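Local coordinates for protein endonuclease V (Bacillus subtilis, PDB 3GA2) that probably repairs deaminated bases in DNA, using magnesium to cleave double-stranded DNA at the second phosphodiester bond 3' to a deoxyinosine and leaving the lesion in place, at residues F9-E14 with L91-L96; K186-S191 with Q203-L208. The protein carries 1 engineered substitution. One frame throughout, in Å; residues are numbered along the deposited sequence.

Interaction 1 (F9-E14 with L91-L96); sequences FDMKKE and LAFREL
F9 and F93 bring the two backbones closest, their CA atoms 7.3 Å apart; 9-14 is an irregular lead-in to helix 14-25, with K13 as its N-cap residue, while 91-96 turns into helix 96-105. In that turn A92 O accepts from both E95 N and L96 N. The F9 ring spans the gap. Its CG lies beside the backbone N and anti to the carbonyl carbon (chi1 -63°), which carries the far end of the ring to L96: CZ of F9 stands 3.5 Å from CB of L96, and L96 CD2 comes in at the ring edge, in plane. CD1 of F9 lies 3.6 Å from the carbonyl oxygen F93 O. In this endonuclease V of the RNase H clan, the contact packs the loop before helix 14-25 against the start of helix 96-105, away from the predicted magnesium ligands. An alanine in place of F9 is likely to leave L96 CB without its ring partner and open a gap there. Further along, selenomethionine M11 makes a Met-aromatic contact, SE 5.4 Å from the F93 ring centroid in an oblique approach. The F93 ring also meets F17 and H131 edge-to-face.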
ATOM      1  N   PHE A   9       0.129  -2.303  19.411  1.00 28.87           N
ATOM      2  CA  PHE A   9       0.157  -0.885  19.076  1.00 30.71           C
ATOM      3  C   PHE A   9       0.095  -0.025  20.333  1.00 32.31           C
ATOM      4  O   PHE A   9      -0.805   0.799  20.482  1.00 39.89           O
ATOM      5  CB  PHE A   9      -1.014  -0.563  18.147  1.00 28.00           C
ATOM      6  CG  PHE A   9      -0.942  -1.278  16.828  1.00 30.08           C
ATOM      7  CD1 PHE A   9      -0.190  -0.759  15.780  1.00 25.96           C
ATOM      8  CD2 PHE A   9      -1.574  -2.503  16.654  1.00 31.52           C
ATOM      9  CE1 PHE A   9      -0.067  -1.453  14.578  1.00 24.43           C
ATOM     10  CE2 PHE A   9      -1.458  -3.203  15.461  1.00 31.68           C
ATOM     11  CZ  PHE A   9      -0.700  -2.676  14.421  1.00 33.41           C
ATOM     12  N   ASP A  10       1.056  -0.217  21.234  1.00 37.81           N
ATOM     13  CA  ASP A  10       1.102   0.547  22.481  1.00 43.28           C
ATOM     14  C   ASP A  10       2.242   1.564  22.509  1.00 41.79           C
ATOM     15  O   ASP A  10       2.547   2.124  23.563  1.00 44.40           O
ATOM     16  CB  ASP A  10       1.255  -0.391  23.681  1.00 39.17           C
ATOM     17  CG  ASP A  10       0.147  -1.413  23.771  1.00 49.38           C
ATOM     18  OD1 ASP A  10      -1.041  -1.020  23.799  1.00 55.40           O
ATOM     19  OD2 ASP A  10       0.462  -2.618  23.825  1.00 60.37           O
HETATM   20  N   MSE A  11       2.870   1.798  21.361  1.00 37.65           N
HETATM   21  CA  MSE A  11       3.976   2.747  21.271  1.00 36.38           C
HETATM   22  C   MSE A  11       3.585   4.129  21.794  1.00 34.96           C
HETATM   23  O   MSE A  11       2.486   4.612  21.517  1.00 33.82           O
HETATM   24  CB  MSE A  11       4.452   2.884  19.820  1.00 35.31           C
HETATM   25  CG  MSE A  11       5.087   1.635  19.206  1.00 29.23           C
HETATM   26 SE   MSE A  11       3.857   0.183  18.837  1.00 42.32          SE
HETATM   27  CE  MSE A  11       4.538  -1.100  20.109  1.00 26.09           C
ATOM     28  N   LYS A  12       4.488   4.764  22.540  1.00 39.32           N
ATOM     29  CA  LYS A  12       4.229   6.095  23.085  1.00 39.88           C
ATOM     30  C   LYS A  12       5.106   7.144  22.402  1.00 38.27           C
ATOM     31  O   LYS A  12       4.663   7.833  21.485  1.00 41.86           O
ATOM     32  CB  LYS A  12       4.486   6.127  24.596  1.00 41.23           C
ATOM     33  CG  LYS A  12       4.496   4.770  25.278  1.00 43.16           C
ATOM     34  CD  LYS A  12       5.924   4.309  25.526  1.00 44.01           C
ATOM     35  CE  LYS A  12       5.972   2.913  26.114  1.00 46.51           C
ATOM     36  NZ  LYS A  12       7.373   2.490  26.381  1.00 48.67           N
ATOM     37  N   LYS A  13       6.350   7.263  22.854  1.00 38.81           N
ATOM     38  CA  LYS A  13       7.281   8.232  22.284  1.00 41.58           C
ATOM     39  C   LYS A  13       7.817   7.752  20.937  1.00 39.64           C
ATOM     40  O   LYS A  13       7.662   6.584  20.583  1.00 43.53           O
ATOM     41  CB  LYS A  13       8.440   8.472  23.253  1.00 44.14           C
ATOM     42  CG  LYS A  13       9.109   7.202  23.753  1.00 38.31           C
ATOM     43  CD  LYS A  13      10.208   7.517  24.752  1.00 46.25           C
ATOM     44  CE  LYS A  13      10.811   6.246  25.329  1.00 54.05           C
ATOM     45  NZ  LYS A  13       9.807   5.448  26.089  1.00 54.72           N
ATOM     46  N   GLU A  14       8.452   8.649  20.192  1.00 38.11           N
ATOM     47  CA  GLU A  14       8.985   8.294  18.885  1.00 41.23           C
ATOM     48  C   GLU A  14       9.993   7.155  18.969  1.00 41.00           C
ATOM     49  O   GLU A  14      10.181   6.411  18.006  1.00 40.05           O
ATOM     50  CB  GLU A  14       9.639   9.504  18.222  1.00 40.11           C
ATOM     51  CG  GLU A  14      11.001   9.858  18.766  1.00 44.57           C
ATOM     52  CD  GLU A  14      11.744  10.812  17.856  1.00 48.19           C
ATOM     53  OE1 GLU A  14      11.308  11.973  17.726  1.00 50.56           O
ATOM     54  OE2 GLU A  14      12.759  10.395  17.260  1.00 52.42           O
ATOM     55  N   LEU A  91       2.680   7.285  10.103  1.00 22.97           N
ATOM     56  CA  LEU A  91       1.317   7.080   9.638  1.00 24.13           C
ATOM     57  C   LEU A  91       0.925   5.605   9.631  1.00 23.29           C
ATOM     58  O   LEU A  91      -0.161   5.243  10.079  1.00 21.95           O
ATOM     59  CB  LEU A  91       1.159   7.647   8.231  1.00 26.27           C
ATOM     60  CG  LEU A  91      -0.232   7.513   7.611  1.00 32.71           C
ATOM     61  CD1 LEU A  91      -1.252   8.261   8.467  1.00 28.84           C
ATOM     62  CD2 LEU A  91      -0.210   8.064   6.192  1.00 32.00           C
ATOM     63  N   ALA A  92       1.815   4.760   9.120  1.00 21.17           N
ATOM     64  CA  ALA A  92       1.555   3.329   9.038  1.00 20.71           C
ATOM     65  C   ALA A  92       1.057   2.727  10.348  1.00 26.19           C
ATOM     66  O   ALA A  92       0.183   1.857  10.345  1.00 14.05           O
ATOM     67  CB  ALA A  92       2.803   2.598   8.578  1.00 20.25           C
ATOM     68  N   PHE A  93       1.611   3.181  11.471  1.00 26.72           N
ATOM     69  CA  PHE A  93       1.195   2.649  12.766  1.00 24.39           C
ATOM     70  C   PHE A  93      -0.265   2.950  13.086  1.00 22.37           C
ATOM     71  O   PHE A  93      -0.955   2.123  13.681  1.00 22.11           O
ATOM     72  CB  PHE A  93       2.087   3.177  13.894  1.00 20.63           C
ATOM     73  CG  PHE A  93       3.479   2.610  13.883  1.00 21.19           C
ATOM     74  CD1 PHE A  93       4.438   3.101  13.003  1.00 15.78           C
ATOM     75  CD2 PHE A  93       3.831   1.577  14.748  1.00 19.44           C
ATOM     76  CE1 PHE A  93       5.728   2.573  12.986  1.00 18.22           C
ATOM     77  CE2 PHE A  93       5.117   1.043  14.737  1.00 18.14           C
ATOM     78  CZ  PHE A  93       6.069   1.542  13.855  1.00 16.88           C
ATOM     79  N   ARG A  94      -0.747   4.123  12.698  1.00 20.53           N
ATOM     80  CA  ARG A  94      -2.138   4.445  12.978  1.00 30.54           C
ATOM     81  C   ARG A  94      -3.092   3.966  11.894  1.00 31.98           C
ATOM     82  O   ARG A  94      -4.282   4.272  11.928  1.00 26.78           O
ATOM     83  CB  ARG A  94      -2.320   5.947  13.217  1.00 31.67           C
ATOM     84  CG  ARG A  94      -1.772   6.863  12.151  1.00 38.59           C
ATOM     85  CD  ARG A  94      -2.163   8.307  12.464  1.00 48.98           C
ATOM     86  NE  ARG A  94      -1.462   9.273  11.624  1.00 53.14           N
ATOM     87  CZ  ARG A  94      -0.178   9.589  11.757  1.00 50.64           C
ATOM     88  NH1 ARG A  94       0.556   9.017  12.704  1.00 48.05           N
ATOM     89  NH2 ARG A  94       0.373  10.481  10.944  1.00 47.15           N
ATOM     90  N   GLU A  95      -2.570   3.209  10.933  1.00 25.41           N
ATOM     91  CA  GLU A  95      -3.403   2.685   9.855  1.00 22.61           C
ATOM     92  C   GLU A  95      -3.524   1.173   9.970  1.00 15.85           C
ATOM     93  O   GLU A  95      -4.574   0.609   9.693  1.00 18.61           O
ATOM     94  CB  GLU A  95      -2.802   3.031   8.492  1.00 21.48           C
ATOM     95  CG  GLU A  95      -2.670   4.510   8.218  1.00 34.43           C
ATOM     96  CD  GLU A  95      -2.149   4.784   6.821  1.00 38.21           C
ATOM     97  OE1 GLU A  95      -1.064   4.270   6.479  1.00 33.18           O
ATOM     98  OE2 GLU A  95      -2.824   5.516   6.068  1.00 33.68           O
ATOM     99  N   LEU A  96      -2.438   0.534  10.392  1.00 13.84           N
ATOM    100  CA  LEU A  96      -2.395  -0.910  10.530  1.00 18.51           C
ATOM    101  C   LEU A  96      -3.583  -1.528  11.260  1.00 24.63           C
ATOM    102  O   LEU A  96      -4.152  -2.515  10.791  1.00 19.53           O
ATOM    103  CB  LEU A  96      -1.084  -1.327  11.191  1.00 15.34           C
ATOM    104  CG  LEU A  96       0.024  -1.775  10.230  1.00 27.31           C
ATOM    105  CD1 LEU A  96       0.093  -0.829   9.044  1.00 39.68           C
ATOM    106  CD2 LEU A  96       1.363  -1.821  10.966  1.00 26.89           C
TER

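Interaction 2 (K186-S191 with Q203-L208)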
ATOM      1  N   LYS A 186       0.303  12.129 -14.772  1.00 26.05           N
ATOM      2  CA  LYS A 186       1.254  11.998 -13.671  1.00 17.86           C
ATOM      3  C   LYS A 186       1.589  10.544 -13.373  1.00 15.33           C
ATOM      4  O   LYS A 186       0.704   9.702 -13.248  1.00 18.22           O
ATOM      5  CB  LYS A 186       0.704  12.656 -12.403  1.00 16.35           C
ATOM      6  CG  LYS A 186       1.691  12.694 -11.238  1.00 17.07           C
ATOM      7  CD  LYS A 186       1.071  13.397 -10.040  1.00 19.94           C
ATOM      8  CE  LYS A 186       2.040  13.529  -8.879  1.00 17.88           C
ATOM      9  NZ  LYS A 186       1.380  14.185  -7.710  1.00 13.07           N
ATOM     10  N   PRO A 187       2.880  10.229 -13.248  1.00  7.68           N
ATOM     11  CA  PRO A 187       3.257   8.846 -12.962  1.00 21.47           C
ATOM     12  C   PRO A 187       2.994   8.478 -11.507  1.00 19.74           C
ATOM     13  O   PRO A 187       2.679   9.339 -10.683  1.00 20.25           O
ATOM     14  CB  PRO A 187       4.742   8.823 -13.308  1.00 20.01           C
ATOM     15  CG  PRO A 187       5.184  10.197 -12.919  1.00 24.56           C
ATOM     16  CD  PRO A 187       4.071  11.072 -13.448  1.00 17.85           C
ATOM     17  N   ILE A 188       3.092   7.191 -11.204  1.00 14.43           N
ATOM     18  CA  ILE A 188       2.908   6.738  -9.838  1.00 10.34           C
ATOM     19  C   ILE A 188       4.282   6.305  -9.348  1.00 17.41           C
ATOM     20  O   ILE A 188       5.220   6.177 -10.135  1.00 10.12           O
ATOM     21  CB  ILE A 188       1.935   5.551  -9.739  1.00 14.18           C
ATOM     22  CG1 ILE A 188       2.390   4.419 -10.662  1.00 16.76           C
ATOM     23  CG2 ILE A 188       0.518   6.014 -10.064  1.00 13.76           C
ATOM     24  CD1 ILE A 188       1.806   3.081 -10.299  1.00 24.47           C
ATOM     25  N   PHE A 189       4.399   6.085  -8.045  1.00 13.66           N
ATOM     26  CA  PHE A 189       5.665   5.682  -7.475  1.00 10.22           C
ATOM     27  C   PHE A 189       5.580   4.301  -6.873  1.00  8.37           C
ATOM     28  O   PHE A 189       4.927   4.074  -5.866  1.00  6.20           O
ATOM     29  CB  PHE A 189       6.115   6.741  -6.478  1.00  8.60           C
ATOM     30  CG  PHE A 189       6.220   8.086  -7.102  1.00 13.50           C
ATOM     31  CD1 PHE A 189       5.145   8.973  -7.059  1.00 12.05           C
ATOM     32  CD2 PHE A 189       7.337   8.419  -7.860  1.00  9.40           C
ATOM     33  CE1 PHE A 189       5.179  10.167  -7.770  1.00 15.05           C
ATOM     34  CE2 PHE A 189       7.381   9.611  -8.576  1.00 13.48           C
ATOM     35  CZ  PHE A 189       6.297  10.487  -8.534  1.00 11.76           C
ATOM     36  N   LEU A 190       6.266   3.387  -7.542  1.00  8.29           N
ATOM     37  CA  LEU A 190       6.281   1.982  -7.203  1.00  8.57           C
ATOM     38  C   LEU A 190       7.430   1.532  -6.337  1.00  4.59           C
ATOM     39  O   LEU A 190       8.581   1.907  -6.566  1.00  8.64           O
ATOM     40  CB  LEU A 190       6.308   1.167  -8.496  1.00  1.74           C
ATOM     41  CG  LEU A 190       6.427  -0.359  -8.362  1.00  9.85           C
ATOM     42  CD1 LEU A 190       5.055  -0.932  -8.035  1.00  7.71           C
ATOM     43  CD2 LEU A 190       6.940  -0.969  -9.676  1.00  9.29           C
ATOM     44  N   SER A 191       7.109   0.710  -5.350  1.00  6.43           N
ATOM     45  CA  SER A 191       8.128   0.148  -4.480  1.00  9.22           C
ATOM     46  C   SER A 191       7.656  -1.219  -4.044  1.00 11.93           C
ATOM     47  O   SER A 191       6.454  -1.487  -3.978  1.00 14.21           O
ATOM     48  CB  SER A 191       8.374   1.030  -3.249  1.00  4.08           C
ATOM     49  OG  SER A 191       7.245   1.086  -2.403  1.00  9.25           O
ATOM     50  N   GLN A 203       5.852  -5.940 -12.898  1.00 10.70           N
ATOM     51  CA  GLN A 203       5.056  -6.750 -13.821  1.00  8.80           C
ATOM     52  C   GLN A 203       3.613  -6.908 -13.372  1.00 13.36           C
ATOM     53  O   GLN A 203       2.689  -6.842 -14.187  1.00 12.29           O
ATOM     54  CB  GLN A 203       5.675  -8.137 -13.992  1.00  9.67           C
ATOM     55  CG  GLN A 203       7.009  -8.166 -14.721  1.00 16.66           C
ATOM     56  CD  GLN A 203       6.957  -7.495 -16.082  1.00 19.42           C
ATOM     57  OE1 GLN A 203       5.983  -7.635 -16.823  1.00 20.34           O
ATOM     58  NE2 GLN A 203       8.019  -6.773 -16.425  1.00 21.86           N
ATOM     59  N   ILE A 204       3.416  -7.142 -12.079  1.00  9.39           N
ATOM     60  CA  ILE A 204       2.069  -7.294 -11.548  1.00  8.26           C
ATOM     61  C   ILE A 204       1.315  -5.971 -11.667  1.00 12.13           C
ATOM     62  O   ILE A 204       0.143  -5.951 -12.044  1.00 12.19           O
ATOM     63  CB  ILE A 204       2.091  -7.738 -10.066  1.00 12.35           C
ATOM     64  CG1 ILE A 204       2.662  -9.158  -9.955  1.00 13.12           C
ATOM     65  CG2 ILE A 204       0.682  -7.686  -9.483  1.00 12.45           C
ATOM     66  CD1 ILE A 204       2.756  -9.680  -8.526  1.00 13.13           C
ATOM     67  N   THR A 205       1.987  -4.863 -11.359  1.00  9.93           N
ATOM     68  CA  THR A 205       1.344  -3.551 -11.442  1.00 11.71           C
ATOM     69  C   THR A 205       0.881  -3.242 -12.863  1.00  9.21           C
ATOM     70  O   THR A 205      -0.262  -2.833 -13.075  1.00  6.61           O
ATOM     71  CB  THR A 205       2.286  -2.420 -10.956  1.00 10.69           C
ATOM     72  OG1 THR A 205       2.561  -2.595  -9.560  1.00  9.47           O
ATOM     73  CG2 THR A 205       1.638  -1.050 -11.163  1.00  9.46           C
HETATM   74  N   MSE A 206       1.766  -3.445 -13.835  1.00  9.10           N
HETATM   75  CA  MSE A 206       1.425  -3.180 -15.232  1.00 14.38           C
HETATM   76  C   MSE A 206       0.323  -4.087 -15.770  1.00 14.94           C
HETATM   77  O   MSE A 206      -0.439  -3.683 -16.647  1.00 14.28           O
HETATM   78  CB  MSE A 206       2.664  -3.307 -16.126  1.00 13.88           C
HETATM   79  CG  MSE A 206       3.702  -2.208 -15.917  1.00 15.60           C
HETATM   80 SE   MSE A 206       2.939  -0.436 -15.956  1.00 29.51          SE
HETATM   81  CE  MSE A 206       2.178  -0.451 -17.743  1.00 17.58           C
ATOM     82  N   SER A 207       0.238  -5.311 -15.256  1.00 13.94           N
ATOM     83  CA  SER A 207      -0.793  -6.243 -15.708  1.00 15.83           C
ATOM     84  C   SER A 207      -2.165  -5.829 -15.197  1.00 16.41           C
ATOM     85  O   SER A 207      -3.188  -6.348 -15.643  1.00 17.63           O
ATOM     86  CB  SER A 207      -0.498  -7.662 -15.217  1.00 25.27           C
ATOM     87  OG  SER A 207       0.618  -8.217 -15.887  1.00 35.33           O
ATOM     88  N   LEU A 208      -2.175  -4.893 -14.254  1.00 12.57           N
ATOM     89  CA  LEU A 208      -3.409  -4.412 -13.651  1.00 12.74           C
ATOM     90  C   LEU A 208      -3.744  -3.003 -14.115  1.00 11.60           C
ATOM     91  O   LEU A 208      -4.655  -2.361 -13.593  1.00 12.97           O
ATOM     92  CB  LEU A 208      -3.273  -4.435 -12.128  1.00  8.72           C
ATOM     93  CG  LEU A 208      -2.999  -5.807 -11.506  1.00 12.78           C
ATOM     94  CD1 LEU A 208      -2.727  -5.663 -10.001  1.00  7.72           C
ATOM     95  CD2 LEU A 208      -4.189  -6.706 -11.745  1.00  7.27           C
TER
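L190 lays its CD1 methyl against the side chain of T205, with CD1 of L190 3.4 Å from OG1 of T205, the two side chains lying alongside one another and running in opposing senses. This is helix-on-sheet packing in the RNase H-like fold: strand 188-194, hydrogen-bonded between strands 140-144 and 173-179, is followed by helix 198-207, which folds back over one face of the sheet. By strand alternation I188 and L190 both point toward the helix, whereas the F189 ring goes to the other face and meets F155 edge-to-face. With CG anti to the backbone N (chi1 176°), L190 reaches out to the helix and brings CD1 to the T205 hydroxyl; its side chain also touches L198 and Y202 of the same helix. Within the segment 203-208, Q203 O takes S207 N and S207 OG from opposite faces of its carbonyl plane. T205 faces the strand with both branches. Its OG1 bonds to S201 O one helical turn back, so a hydroxyl sits in a buried apolar contact with its polar need met inside the helix. The I188 side chain is about 8 Å from that of D116, a predicted magnesium ligand, which puts this end of the contact near the probable metal site. Here the second branch of T205 makes its contact, CG2 lying 4.2 Å from CD1 of I188.

Along the chain both segments of interaction 1 precede those of interaction 2, and the two contacts lie on opposite sides of its centre, their own centres 28 Å apart and their nearest atoms about 12 Å apart without touching. They share neither helix nor strand. The first joins the loop before helix 14-25 to the turn that leads from strand 72-81 of the eight-stranded mixed sheet into helix 96-105. The second packs helix 198-207 on strand 188-194. In the sheet order 55-66, 41-52, 113-116 and 140-144 separate strand 72-81 from strand 188-194. D116, a predicted magnesium ligand, lies nearer interaction 2; interaction 1 is peripheral packing.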